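Local coordinates for MUTM (fpg) protein (PDB 1EE8) that belongs to the MutM (Fpg) family, whose members combine a beta-rich N-terminal domain with a helical H2TH domain and a zinc finger, at residues L16-T21 against I44-R49; R170-P175 against P259-E264; V202-S207 against Q225-V230; T79-A84 against H96-F101; G51-F56 against R113-L118. All coordinates share one frame; numbering follows the deposited sequence.

Interaction 1 of 5, residues L16-T21 against I44-R49; sequences LVLGQT and ILEVDR
G19 and I44 lie 5.2 Å apart between their CA atoms, and two backbone bonds join the segments there: G19 N gives its hydrogen to I44 O at 2.7 Å, and I44 N gives its own to Q20 O at 2.7 Å. The chain leaves helix 3-17 through a type II turn, V17 to Q20, closed by Q20 N to V17 O. Its third position has positive phi, which suits G19. The turn thus delivers the chain into strand 21-26, beside strand 42-50 in the large sheet of the N-terminal domain. V17, at the first position of the turn, is buried, a compact branched residue whose two methyl groups diverge: CG2 falls in the crowded position between backbone N and carbonyl carbon, and from there meets V47 CG2 at 3.7 Å, the two side chains crossing at about a right angle. V17 CB rests against I44 CD1 at 3.9 Å. L18 brings CD1 to 3.3 Å from L45 O and CD2 close to E46 CA. That is where L45 and E46 together face A57 in a classic beta bulge. E46 OE1 accepts from V47 N through its anti lone pair, while E46 OE2 pairs with R14.

Interaction 2 of 5, residues R170-P175 against P259-E264; sequences RARLSP and PTCQGE. With ZN (zinc ion), chain C.
Q262 makes the one polar bond between the segments: its NE2 donates to L173 O at 3.0 Å, weakly, since the N-H...O angle is 134°. Beyond CG the chain is extended (chi2 175°), and the amide's other end, OE1, accepts from C258 N. Glutamine suits this place because it can serve a carbonyl and an N-H at once. Other polar atoms come close without bonding. S174 N lies 3.1 Å from Q262 O at a poor angle, and S174 OG lies 3.2 Å from E264 OE1, again at a poor angle; the hydroxyl is bonded to F176 N. Van der Waals contact falls to the aliphatic part of R172, whose chain bends at chi2, with CD against C261 O at 3.4 Å and C261 CB at 3.9 Å. Its guanidinium, bonded to F169 O and in a cation-pi contact with F169, may add positive charge near the cysteine cluster. C261 SG binds the zinc ion at 2.3 Å, and C238, C241 and C258 complete the site. R172 has positive phi and closes helix 161-170 in a Schellman motif. The contact therefore sets the end of that helix against the zinc finger, with P175, Q262 and E264 lying on F257 of strand 254-257 and L173 turned to helix 184-203.

Interaction 3 of 5, residues V202-S207 against Q225-V230; sequences VELGGS and QTRHAV
S207 meets the imidazole of H228 at its edge, near the ring plane, with OG 2.8 Å from NE2. This is a hydrogen bond in which either partner could donate. The same OG bonds to Y163 OH, so a small hydroxyl joins a histidine and a tyrosine in a buried place. One face of the H228 ring is covered by Q225 CA, 3.4 Å above its plane and over its centre, and the ring also meets F224. L204 and R227 cross at about a right angle. R227 bends at chi2 (-70°), and L204 CD2 touches its CG at 3.7 Å while standing over the centre of the guanidinium, 4.1 Å above the plane. Segment 202-207 is the end of helix 184-203, in the H2TH region, and 225-230 belongs to the loop that follows on the way to strand 246-249. G205, with positive phi, is the C-prime residue of a Schellman motif, and G206 has backbone angles that call for glycine. Arginine suits its site because its flat face accepts a methyl group while its NH1 forms a salt bridge with E200. Q225 OE1 comes 3.6 Å from S207 CA and accepts from T208 N.

Interaction 4 of 5, residues T79-A84 against H96-F101; sequences TPHTRA and HDPRRF
T82 and H96 form an antiparallel, non-hydrogen-bonded pair at the open end of the hairpin made by strands 82-88 and 92-96, with CA atoms 4.2 Å apart. Just before it a type I turn, T79 to T82, brings T79 OG1 to the edge of the H96 ring, 2.6 Å from ND1; either could be the donor. T79 OG1 sits between backbone N and carbonyl carbon (chi1 70°), and threonine's compact hydroxyl fits beside the ring edge. D97 N donates to H81 O at 3.0 Å. H81 CB lies near H96 CE1, and the H81 ring approaches P98. The R83 chain bends at chi2. The edge of its guanidinium faces the other backbone: NE donates to D97 O at 3.0 Å, with that oxygen in the guanidinium plane, and NH2 makes a weak bond to P98 O at 3.2 Å. R100 N reaches D97 O from the opposite face of that carbonyl. Over one face of the R83 guanidinium lies R100 CG, and the two guanidinium groups stack, centres 4.5 Å apart and planes at 15°. Two like charges are thus stacked near the surface; the backbone carbonyls met by R83, and a weak, long pairing of R100 with D29, probably offset part of their repulsion.

Interaction 5 of 5, residues G51-F56 against R113-L118; sequences GKFLLF and REIPLL
F53 is the bump of this contact, and I115, L117 and L118 form the hollow that receives it. Its ring is touched at three places. I115 CG2 comes obliquely to CE2 at 3.6 Å, the two side chains sliding past each other in opposite directions. L117 CD2 reaches the ring edge, close to the ring plane, 3.9 Å from CE1. L118 CD1 presses obliquely nearer the root of the ring, 3.5 Å from CD1. The hollow owes its shape to a bend in the chain leading into helix 117-120, where L118 N bonds to I115 O and the three apolar residues all turn toward the strand. The second methyl of L118, CD2, lies 4.3 Å from L55 CD2. F53 and L55 alternate with L54 and F56 along strand 53-58, so one face of the sheet meets this segment while L54 and F56 pack on helix 3-17. V65 of the neighbouring strand 62-67 touches both F53 and I115. A flat aromatic ring suits the centre because it offers rim and flank to several branched side chains at once. Purely apolar across its two segments, the contact depends on burial and fit, not on directional bonds.

How the interactions relate
Interactions 1, 4 and 5 all reach the large sheet of the N-terminal domain, but at different depths. Interaction 5 is buried and wholly apolar; interaction 1 is partly buried and mixes backbone bonds with valine and leucine packing; interaction 4 lies at the surface and is ruled by arginine, histidine and carbonyl groups. Interactions 1 and 5 touch through neighbouring strands 42-50 and 53-58, where D48 N lies 2.7 Å from L55 O in a probable hydrogen bond. Interaction 2 follows the Schellman end of helix 161-170 and meets the zinc finger; interaction 3 follows that of helix 184-203, nested in the loop interaction 2 closes, nearest atoms about 4 Å apart without touching. Only interaction 2 includes a metal ligand.

Interaction 1 of 5, residues L16-T21 against I44-R49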
# COMPACT_ATOMS: atom_id res chain seq x y z
N LEU A 16 8.52 -4.56 23.29
CA LEU A 16 8.42 -5.79 22.52
C LEU A 16 8.51 -5.63 21.01
O LEU A 16 8.84 -6.59 20.31
CB LEU A 16 7.10 -6.51 22.85
CG LEU A 16 6.81 -6.85 24.31
CD1 LEU A 16 5.40 -7.44 24.43
CD2 LEU A 16 7.86 -7.84 24.82
N VAL A 17 8.21 -4.44 20.49
CA VAL A 17 8.22 -4.24 19.05
C VAL A 17 9.19 -3.20 18.51
O VAL A 17 9.51 -3.21 17.33
CB VAL A 17 6.82 -3.86 18.56
CG1 VAL A 17 5.80 -4.83 19.12
CG2 VAL A 17 6.49 -2.43 18.99
N LEU A 18 9.66 -2.31 19.37
CA LEU A 18 10.58 -1.26 18.95
C LEU A 18 11.76 -1.82 18.15
O LEU A 18 12.43 -2.75 18.59
CB LEU A 18 11.09 -0.49 20.17
CG LEU A 18 10.67 0.97 20.33
CD1 LEU A 18 11.50 1.84 19.40
CD2 LEU A 18 9.19 1.15 20.05
N GLY A 19 11.98 -1.27 16.96
CA GLY A 19 13.09 -1.72 16.13
C GLY A 19 12.88 -3.02 15.37
O GLY A 19 13.75 -3.42 14.59
N GLN A 20 11.74 -3.66 15.58
CA GLN A 20 11.43 -4.92 14.90
C GLN A 20 10.83 -4.69 13.51
O GLN A 20 10.13 -3.70 13.28
CB GLN A 20 10.42 -5.72 15.73
CG GLN A 20 10.95 -6.23 17.06
CD GLN A 20 11.39 -7.68 16.98
OE1 GLN A 20 10.57 -8.59 16.80
NE2 GLN A 20 12.70 -7.90 17.12
N THR A 21 11.11 -5.60 12.60
CA THR A 21 10.57 -5.50 11.26
C THR A 21 9.14 -6.04 11.20
O THR A 21 8.89 -7.19 11.56
CB THR A 21 11.42 -6.28 10.24
OG1 THR A 21 12.72 -5.68 10.13
CG2 THR A 21 10.75 -6.28 8.87
N ILE A 44 9.52 -1.07 12.84
CA ILE A 44 8.70 -0.27 13.73
C ILE A 44 9.62 0.67 14.50
O ILE A 44 10.45 0.21 15.29
CB ILE A 44 7.93 -1.17 14.71
CG1 ILE A 44 7.00 -2.10 13.92
CG2 ILE A 44 7.14 -0.31 15.70
CD1 ILE A 44 6.21 -3.06 14.78
N LEU A 45 9.48 1.96 14.25
CA LEU A 45 10.31 2.97 14.91
C LEU A 45 9.72 3.51 16.20
O LEU A 45 10.45 3.99 17.07
CB LEU A 45 10.57 4.12 13.94
CG LEU A 45 11.17 3.67 12.60
CD1 LEU A 45 11.47 4.89 11.74
CD2 LEU A 45 12.43 2.86 12.85
N GLU A 46 8.40 3.46 16.33
CA GLU A 46 7.74 3.94 17.53
C GLU A 46 6.28 3.52 17.56
O GLU A 46 5.71 3.14 16.54
CB GLU A 46 7.80 5.47 17.60
CG GLU A 46 8.88 6.02 18.51
CD GLU A 46 8.58 5.83 19.99
OE1 GLU A 46 7.63 5.09 20.34
OE2 GLU A 46 9.32 6.42 20.81
N VAL A 47 5.70 3.59 18.75
CA VAL A 47 4.29 3.27 18.95
C VAL A 47 3.74 4.47 19.72
O VAL A 47 3.99 4.62 20.91
CB VAL A 47 4.09 1.99 19.79
CG1 VAL A 47 2.59 1.67 19.92
CG2 VAL A 47 4.81 0.82 19.13
N ASP A 48 3.03 5.34 19.01
CA ASP A 48 2.47 6.53 19.64
C ASP A 48 0.99 6.36 19.93
O ASP A 48 0.35 5.40 19.47
CB ASP A 48 2.66 7.76 18.74
CG ASP A 48 4.11 8.05 18.42
OD1 ASP A 48 4.95 7.97 19.34
OD2 ASP A 48 4.41 8.35 17.25
N ARG A 49 0.45 7.29 20.70
CA ARG A 49 -0.96 7.28 21.05
C ARG A 49 -1.47 8.70 20.96
O ARG A 49 -0.86 9.63 21.48
CB ARG A 49 -1.20 6.77 22.47
CG ARG A 49 -2.68 6.83 22.88
CD ARG A 49 -2.89 6.60 24.37
NE ARG A 49 -2.24 7.64 25.18
CZ ARG A 49 -2.63 8.91 25.21
NH1 ARG A 49 -1.98 9.78 25.96
NH2 ARG A 49 -3.67 9.31 24.49

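Interaction 2 of 5, residues R170-P175 against P259-E264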
# COMPACT_ATOMS: atom_id res chain seq x y z
N ARG A 170 -15.45 12.13 41.12
CA ARG A 170 -14.37 12.62 41.94
C ARG A 170 -14.52 14.12 42.17
O ARG A 170 -14.25 14.61 43.26
CB ARG A 170 -13.02 12.30 41.30
CG ARG A 170 -11.87 12.61 42.24
CD ARG A 170 -10.56 12.01 41.80
NE ARG A 170 -10.60 10.55 41.79
CZ ARG A 170 -9.52 9.79 41.65
NH1 ARG A 170 -9.62 8.47 41.64
NH2 ARG A 170 -8.33 10.37 41.53
N ALA A 171 -14.98 14.83 41.15
CA ALA A 171 -15.17 16.28 41.23
C ALA A 171 -16.53 16.66 41.82
O ALA A 171 -16.84 17.84 41.98
CB ALA A 171 -15.03 16.90 39.84
N ARG A 172 -17.34 15.65 42.13
CA ARG A 172 -18.66 15.86 42.71
C ARG A 172 -19.52 16.80 41.86
O ARG A 172 -20.11 17.76 42.38
CB ARG A 172 -18.54 16.40 44.13
CG ARG A 172 -17.76 15.47 45.08
CD ARG A 172 -18.48 14.15 45.29
NE ARG A 172 -17.94 13.41 46.44
CZ ARG A 172 -16.82 12.70 46.43
NH1 ARG A 172 -16.09 12.60 45.33
NH2 ARG A 172 -16.42 12.10 47.54
N LEU A 173 -19.62 16.50 40.57
CA LEU A 173 -20.41 17.32 39.65
C LEU A 173 -21.43 16.48 38.90
O LEU A 173 -21.19 15.31 38.58
CB LEU A 173 -19.49 18.02 38.65
CG LEU A 173 -18.53 19.06 39.23
CD1 LEU A 173 -17.60 19.58 38.13
CD2 LEU A 173 -19.34 20.20 39.84
N SER A 174 -22.58 17.08 38.62
CA SER A 174 -23.62 16.37 37.89
C SER A 174 -23.22 16.16 36.44
O SER A 174 -22.79 17.09 35.76
CB SER A 174 -24.92 17.15 37.93
OG SER A 174 -25.86 16.56 37.05
N PRO A 175 -23.37 14.93 35.94
CA PRO A 175 -23.02 14.62 34.55
C PRO A 175 -24.04 15.25 33.60
O PRO A 175 -23.74 15.53 32.44
CB PRO A 175 -23.10 13.09 34.50
CG PRO A 175 -22.96 12.67 35.94
CD PRO A 175 -23.74 13.70 36.66
N PRO A 259 -26.53 10.45 42.97
CA PRO A 259 -27.42 11.62 42.95
C PRO A 259 -27.09 12.61 44.06
O PRO A 259 -26.94 13.81 43.81
CB PRO A 259 -28.80 11.00 43.10
CG PRO A 259 -28.64 9.65 42.44
CD PRO A 259 -27.31 9.20 42.99
N THR A 260 -26.96 12.11 45.28
CA THR A 260 -26.67 13.00 46.40
C THR A 260 -25.31 13.68 46.29
O THR A 260 -25.24 14.91 46.30
CB THR A 260 -26.72 12.26 47.74
OG1 THR A 260 -28.03 11.70 47.93
CG2 THR A 260 -26.44 13.23 48.89
N CYS A 261 -24.25 12.90 46.17
CA CYS A 261 -22.90 13.46 46.08
C CYS A 261 -22.61 14.30 44.84
O CYS A 261 -21.70 15.12 44.85
CB CYS A 261 -21.86 12.35 46.18
SG CYS A 261 -21.77 11.60 47.81
N GLN A 262 -23.38 14.10 43.77
CA GLN A 262 -23.14 14.84 42.55
C GLN A 262 -24.21 15.86 42.15
O GLN A 262 -24.43 16.12 40.97
CB GLN A 262 -22.86 13.86 41.41
CG GLN A 262 -21.53 13.13 41.59
CD GLN A 262 -21.27 12.07 40.54
OE1 GLN A 262 -21.67 10.91 40.69
NE2 GLN A 262 -20.59 12.46 39.47
N GLY A 263 -24.88 16.42 43.15
CA GLY A 263 -25.89 17.44 42.91
C GLY A 263 -27.10 17.08 42.07
O GLY A 263 -27.58 17.89 41.29
N GLU A 264 -27.60 15.86 42.24
CA GLU A 264 -28.77 15.41 41.51
C GLU A 264 -29.77 14.83 42.51
O GLU A 264 -29.98 15.40 43.58
CB GLU A 264 -28.39 14.34 40.48
CG GLU A 264 -27.64 14.87 39.26
CD GLU A 264 -28.44 15.89 38.45
OE1 GLU A 264 -28.49 17.06 38.86
OE2 GLU A 264 -29.04 15.50 37.42
ZN ZN C . -22.67 9.53 47.48

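Interaction 3 of 5, residues V202-S207 against Q225-V230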
# COMPACT_ATOMS: atom_id res chain seq x y z
N VAL A 202 -3.78 5.00 34.36
CA VAL A 202 -2.59 4.60 33.63
C VAL A 202 -1.65 3.83 34.56
O VAL A 202 -1.13 2.78 34.20
CB VAL A 202 -1.85 5.83 33.06
CG1 VAL A 202 -0.49 5.41 32.51
CG2 VAL A 202 -2.68 6.48 31.97
N GLU A 203 -1.46 4.37 35.76
CA GLU A 203 -0.59 3.73 36.75
C GLU A 203 -1.01 2.28 37.01
O GLU A 203 -0.16 1.39 37.10
CB GLU A 203 -0.62 4.52 38.06
CG GLU A 203 0.40 4.07 39.10
CD GLU A 203 0.17 4.73 40.45
OE1 GLU A 203 0.04 5.97 40.50
OE2 GLU A 203 0.13 4.01 41.48
N LEU A 204 -2.32 2.05 37.14
CA LEU A 204 -2.85 0.72 37.41
C LEU A 204 -3.11 -0.13 36.17
O LEU A 204 -3.72 -1.20 36.26
CB LEU A 204 -4.14 0.83 38.24
CG LEU A 204 -3.97 1.00 39.75
CD1 LEU A 204 -3.12 2.23 40.05
CD2 LEU A 204 -5.33 1.12 40.41
N GLY A 205 -2.66 0.34 35.01
CA GLY A 205 -2.83 -0.43 33.78
C GLY A 205 -4.21 -0.53 33.16
O GLY A 205 -4.53 -1.55 32.53
N GLY A 206 -5.02 0.51 33.30
CA GLY A 206 -6.35 0.48 32.71
C GLY A 206 -7.39 -0.26 33.54
O GLY A 206 -7.08 -0.82 34.60
N SER A 207 -8.62 -0.29 33.05
CA SER A 207 -9.73 -0.93 33.75
C SER A 207 -10.30 -2.17 33.09
O SER A 207 -10.71 -2.14 31.92
CB SER A 207 -10.87 0.07 33.96
OG SER A 207 -10.46 1.17 34.76
N GLN A 225 -10.11 -0.82 38.10
CA GLN A 225 -11.50 -1.10 38.41
C GLN A 225 -11.75 -1.17 39.92
O GLN A 225 -12.89 -1.03 40.36
CB GLN A 225 -11.98 -2.39 37.73
CG GLN A 225 -11.26 -3.67 38.16
CD GLN A 225 -9.96 -3.91 37.41
OE1 GLN A 225 -9.51 -3.07 36.64
NE2 GLN A 225 -9.36 -5.08 37.63
N THR A 226 -10.69 -1.39 40.69
CA THR A 226 -10.81 -1.46 42.15
C THR A 226 -10.97 -0.06 42.72
O THR A 226 -11.42 0.12 43.85
CB THR A 226 -9.58 -2.13 42.79
OG1 THR A 226 -8.41 -1.32 42.58
CG2 THR A 226 -9.34 -3.52 42.18
N ARG A 227 -10.59 0.94 41.93
CA ARG A 227 -10.69 2.34 42.34
C ARG A 227 -12.00 2.96 41.84
O ARG A 227 -12.30 4.11 42.15
CB ARG A 227 -9.52 3.15 41.79
CG ARG A 227 -8.12 2.69 42.22
CD ARG A 227 -7.86 2.96 43.69
NE ARG A 227 -6.44 2.96 44.01
CZ ARG A 227 -5.57 3.87 43.57
NH1 ARG A 227 -5.98 4.87 42.80
NH2 ARG A 227 -4.29 3.78 43.90
N HIS A 228 -12.76 2.21 41.04
CA HIS A 228 -14.02 2.73 40.52
C HIS A 228 -15.00 3.07 41.63
O HIS A 228 -15.26 2.26 42.52
CB HIS A 228 -14.68 1.72 39.57
CG HIS A 228 -13.97 1.57 38.26
ND1 HIS A 228 -14.45 0.78 37.24
CD2 HIS A 228 -12.80 2.09 37.82
CE1 HIS A 228 -13.61 0.82 36.22
NE2 HIS A 228 -12.60 1.61 36.55
N ALA A 229 -15.55 4.28 41.57
CA ALA A 229 -16.49 4.74 42.56
C ALA A 229 -17.93 4.56 42.10
O ALA A 229 -18.79 4.18 42.89
CB ALA A 229 -16.24 6.21 42.87
N VAL A 230 -18.18 4.82 40.82
CA VAL A 230 -19.54 4.70 40.30
C VAL A 230 -19.69 3.89 39.01
O VAL A 230 -20.73 3.27 38.80
CB VAL A 230 -20.15 6.11 40.07
CG1 VAL A 230 -20.18 6.89 41.39
CG2 VAL A 230 -19.34 6.86 39.02

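Interaction 4 of 5, residues T79-A84 against H96-F101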
# COMPACT_ATOMS: atom_id res chain seq x y z
N THR A 79 -6.44 -15.57 19.83
CA THR A 79 -7.70 -15.82 20.51
C THR A 79 -8.74 -16.30 19.50
O THR A 79 -8.54 -16.17 18.29
CB THR A 79 -8.26 -14.53 21.17
OG1 THR A 79 -8.70 -13.64 20.14
CG2 THR A 79 -7.19 -13.85 22.00
N PRO A 80 -9.86 -16.84 19.98
CA PRO A 80 -10.88 -17.30 19.03
C PRO A 80 -11.41 -16.17 18.15
O PRO A 80 -11.94 -16.41 17.07
CB PRO A 80 -11.96 -17.89 19.93
CG PRO A 80 -11.17 -18.45 21.07
CD PRO A 80 -10.15 -17.34 21.34
N HIS A 81 -11.27 -14.93 18.63
CA HIS A 81 -11.75 -13.78 17.87
C HIS A 81 -10.65 -12.88 17.31
O HIS A 81 -10.84 -11.67 17.16
CB HIS A 81 -12.72 -12.95 18.71
CG HIS A 81 -13.99 -13.68 19.03
ND1 HIS A 81 -14.20 -14.31 20.23
CD2 HIS A 81 -15.09 -13.92 18.28
CE1 HIS A 81 -15.38 -14.92 20.21
NE2 HIS A 81 -15.93 -14.69 19.03
N THR A 82 -9.51 -13.48 16.98
CA THR A 82 -8.42 -12.72 16.39
C THR A 82 -8.81 -12.44 14.94
O THR A 82 -9.19 -13.34 14.21
CB THR A 82 -7.10 -13.50 16.47
OG1 THR A 82 -6.69 -13.60 17.84
CG2 THR A 82 -6.00 -12.79 15.66
N ARG A 83 -8.72 -11.17 14.54
CA ARG A 83 -9.09 -10.74 13.20
C ARG A 83 -7.88 -10.41 12.33
O ARG A 83 -7.99 -10.35 11.11
CB ARG A 83 -9.97 -9.49 13.28
CG ARG A 83 -11.13 -9.59 14.26
CD ARG A 83 -12.13 -10.65 13.85
NE ARG A 83 -13.26 -10.67 14.78
CZ ARG A 83 -14.33 -11.45 14.66
NH1 ARG A 83 -14.42 -12.29 13.64
NH2 ARG A 83 -15.30 -11.40 15.56
N ALA A 84 -6.75 -10.16 12.96
CA ALA A 84 -5.56 -9.85 12.18
C ALA A 84 -4.32 -10.15 13.00
O ALA A 84 -4.40 -10.30 14.21
CB ALA A 84 -5.56 -8.39 11.77
N HIS A 96 -7.25 -8.98 18.65
CA HIS A 96 -8.43 -9.63 19.20
C HIS A 96 -9.57 -8.63 19.13
O HIS A 96 -9.43 -7.50 19.60
CB HIS A 96 -8.14 -9.99 20.66
CG HIS A 96 -9.34 -10.45 21.43
ND1 HIS A 96 -9.98 -11.65 21.17
CD2 HIS A 96 -10.02 -9.88 22.45
CE1 HIS A 96 -11.00 -11.79 21.99
NE2 HIS A 96 -11.04 -10.73 22.78
N ASP A 97 -10.70 -9.01 18.55
CA ASP A 97 -11.82 -8.08 18.47
C ASP A 97 -13.17 -8.77 18.29
O ASP A 97 -13.68 -8.90 17.18
CB ASP A 97 -11.60 -7.08 17.32
CG ASP A 97 -12.60 -5.93 17.35
OD1 ASP A 97 -12.67 -5.17 16.36
OD2 ASP A 97 -13.32 -5.77 18.36
N PRO A 98 -13.76 -9.21 19.40
CA PRO A 98 -15.06 -9.90 19.42
C PRO A 98 -16.17 -9.16 18.66
O PRO A 98 -16.80 -9.74 17.78
CB PRO A 98 -15.37 -10.00 20.91
CG PRO A 98 -14.01 -10.16 21.51
CD PRO A 98 -13.20 -9.13 20.76
N ARG A 99 -16.41 -7.90 18.99
CA ARG A 99 -17.49 -7.15 18.35
C ARG A 99 -17.20 -6.50 17.00
O ARG A 99 -18.09 -5.94 16.37
CB ARG A 99 -18.06 -6.11 19.32
CG ARG A 99 -18.68 -6.74 20.57
CD ARG A 99 -19.65 -5.80 21.26
NE ARG A 99 -20.76 -5.43 20.38
CZ ARG A 99 -21.79 -4.68 20.75
NH1 ARG A 99 -22.74 -4.40 19.87
NH2 ARG A 99 -21.87 -4.21 21.98
N ARG A 100 -15.94 -6.60 16.56
CA ARG A 100 -15.50 -6.09 15.26
C ARG A 100 -15.64 -4.59 15.01
O ARG A 100 -15.86 -4.17 13.88
CB ARG A 100 -16.22 -6.84 14.13
CG ARG A 100 -16.22 -8.36 14.30
CD ARG A 100 -16.77 -9.07 13.08
NE ARG A 100 -15.80 -9.12 11.99
CZ ARG A 100 -16.02 -9.71 10.82
NH1 ARG A 100 -17.19 -10.29 10.58
NH2 ARG A 100 -15.07 -9.73 9.89
N PHE A 101 -15.50 -3.78 16.06
CA PHE A 101 -15.58 -2.34 15.89
C PHE A 101 -14.20 -1.76 15.58
O PHE A 101 -14.08 -0.68 15.01
CB PHE A 101 -16.14 -1.69 17.15
CG PHE A 101 -17.63 -1.81 17.27
CD1 PHE A 101 -18.47 -1.10 16.42
CD2 PHE A 101 -18.20 -2.65 18.23
CE1 PHE A 101 -19.85 -1.21 16.53
CE2 PHE A 101 -19.58 -2.77 18.34
CZ PHE A 101 -20.41 -2.05 17.49

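Interaction 5 of 5, residues G51-F56 against R113-L118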
# COMPACT_ATOMS: atom_id res chain seq x y z
N GLY A 51 -5.16 10.37 21.60
CA GLY A 51 -6.51 10.07 22.03
C GLY A 51 -6.59 8.58 22.31
O GLY A 51 -5.81 8.03 23.10
N LYS A 52 -7.53 7.91 21.64
CA LYS A 52 -7.72 6.48 21.79
C LYS A 52 -7.07 5.70 20.66
O LYS A 52 -7.24 4.49 20.56
CB LYS A 52 -9.21 6.14 21.81
CG LYS A 52 -9.97 6.76 22.96
CD LYS A 52 -11.45 6.48 22.84
CE LYS A 52 -12.22 7.22 23.92
NZ LYS A 52 -13.68 7.17 23.66
N PHE A 53 -6.33 6.40 19.80
CA PHE A 53 -5.68 5.74 18.68
C PHE A 53 -4.27 5.29 19.01
O PHE A 53 -3.54 5.96 19.75
CB PHE A 53 -5.59 6.65 17.46
CG PHE A 53 -6.91 7.02 16.87
CD1 PHE A 53 -7.54 8.21 17.25
CD2 PHE A 53 -7.51 6.21 15.91
CE1 PHE A 53 -8.74 8.58 16.67
CE2 PHE A 53 -8.72 6.58 15.32
CZ PHE A 53 -9.33 7.76 15.70
N LEU A 54 -3.89 4.16 18.44
CA LEU A 54 -2.56 3.62 18.61
C LEU A 54 -1.93 3.80 17.23
O LEU A 54 -2.54 3.46 16.22
CB LEU A 54 -2.67 2.14 18.98
CG LEU A 54 -1.54 1.48 19.75
CD1 LEU A 54 -1.25 2.25 21.03
CD2 LEU A 54 -1.94 0.04 20.06
N LEU A 55 -0.73 4.36 17.18
CA LEU A 55 -0.06 4.57 15.90
C LEU A 55 1.33 3.94 15.87
O LEU A 55 2.18 4.28 16.69
CB LEU A 55 0.06 6.06 15.58
CG LEU A 55 -1.19 6.94 15.41
CD1 LEU A 55 -1.78 7.29 16.78
CD2 LEU A 55 -0.80 8.21 14.67
N PHE A 56 1.54 3.02 14.94
CA PHE A 56 2.83 2.39 14.78
C PHE A 56 3.57 3.21 13.72
O PHE A 56 3.12 3.30 12.57
CB PHE A 56 2.68 0.95 14.29
CG PHE A 56 2.09 0.02 15.31
CD1 PHE A 56 2.92 -0.72 16.15
CD2 PHE A 56 0.71 -0.10 15.46
CE1 PHE A 56 2.37 -1.57 17.12
CE2 PHE A 56 0.16 -0.94 16.42
CZ PHE A 56 1.00 -1.68 17.25
N ARG A 113 -6.73 11.89 6.23
CA ARG A 113 -7.94 12.20 5.48
C ARG A 113 -9.02 11.14 5.69
O ARG A 113 -10.21 11.42 5.56
CB ARG A 113 -7.64 12.31 3.98
CG ARG A 113 -6.90 13.58 3.58
CD ARG A 113 -6.58 13.56 2.09
NE ARG A 113 -5.69 12.46 1.74
CZ ARG A 113 -5.39 12.09 0.50
NH1 ARG A 113 -4.56 11.07 0.29
NH2 ARG A 113 -5.91 12.74 -0.53
N GLU A 114 -8.59 9.93 6.02
CA GLU A 114 -9.52 8.83 6.25
C GLU A 114 -9.86 8.71 7.73
O GLU A 114 -10.82 8.03 8.10
CB GLU A 114 -8.92 7.52 5.75
CG GLU A 114 -8.87 7.39 4.24
CD GLU A 114 -8.00 6.24 3.77
OE1 GLU A 114 -8.13 5.84 2.59
OE2 GLU A 114 -7.19 5.73 4.58
N ILE A 115 -9.07 9.37 8.57
CA ILE A 115 -9.26 9.35 10.01
C ILE A 115 -9.26 10.79 10.52
O ILE A 115 -8.41 11.20 11.31
CB ILE A 115 -8.09 8.59 10.69
CG1 ILE A 115 -7.63 7.45 9.77
CG2 ILE A 115 -8.55 8.01 12.02
CD1 ILE A 115 -6.27 6.89 10.13
N PRO A 116 -10.24 11.60 10.06
CA PRO A 116 -10.34 13.00 10.46
C PRO A 116 -10.41 13.28 11.97
O PRO A 116 -9.91 14.31 12.43
CB PRO A 116 -11.58 13.49 9.70
CG PRO A 116 -12.38 12.25 9.52
CD PRO A 116 -11.35 11.23 9.16
N LEU A 117 -11.01 12.38 12.73
CA LEU A 117 -11.10 12.57 14.18
C LEU A 117 -9.69 12.79 14.72
O LEU A 117 -9.46 13.60 15.62
CB LEU A 117 -11.72 11.35 14.86
CG LEU A 117 -11.68 11.36 16.40
CD1 LEU A 117 -12.42 12.57 16.92
CD2 LEU A 117 -12.30 10.07 16.95
N LEU A 118 -8.75 12.06 14.15
CA LEU A 118 -7.36 12.13 14.55
C LEU A 118 -6.77 13.53 14.30
O LEU A 118 -5.77 13.91 14.92
CB LEU A 118 -6.57 11.07 13.77
CG LEU A 118 -5.20 10.64 14.27
CD1 LEU A 118 -5.24 10.37 15.76
CD2 LEU A 118 -4.79 9.40 13.50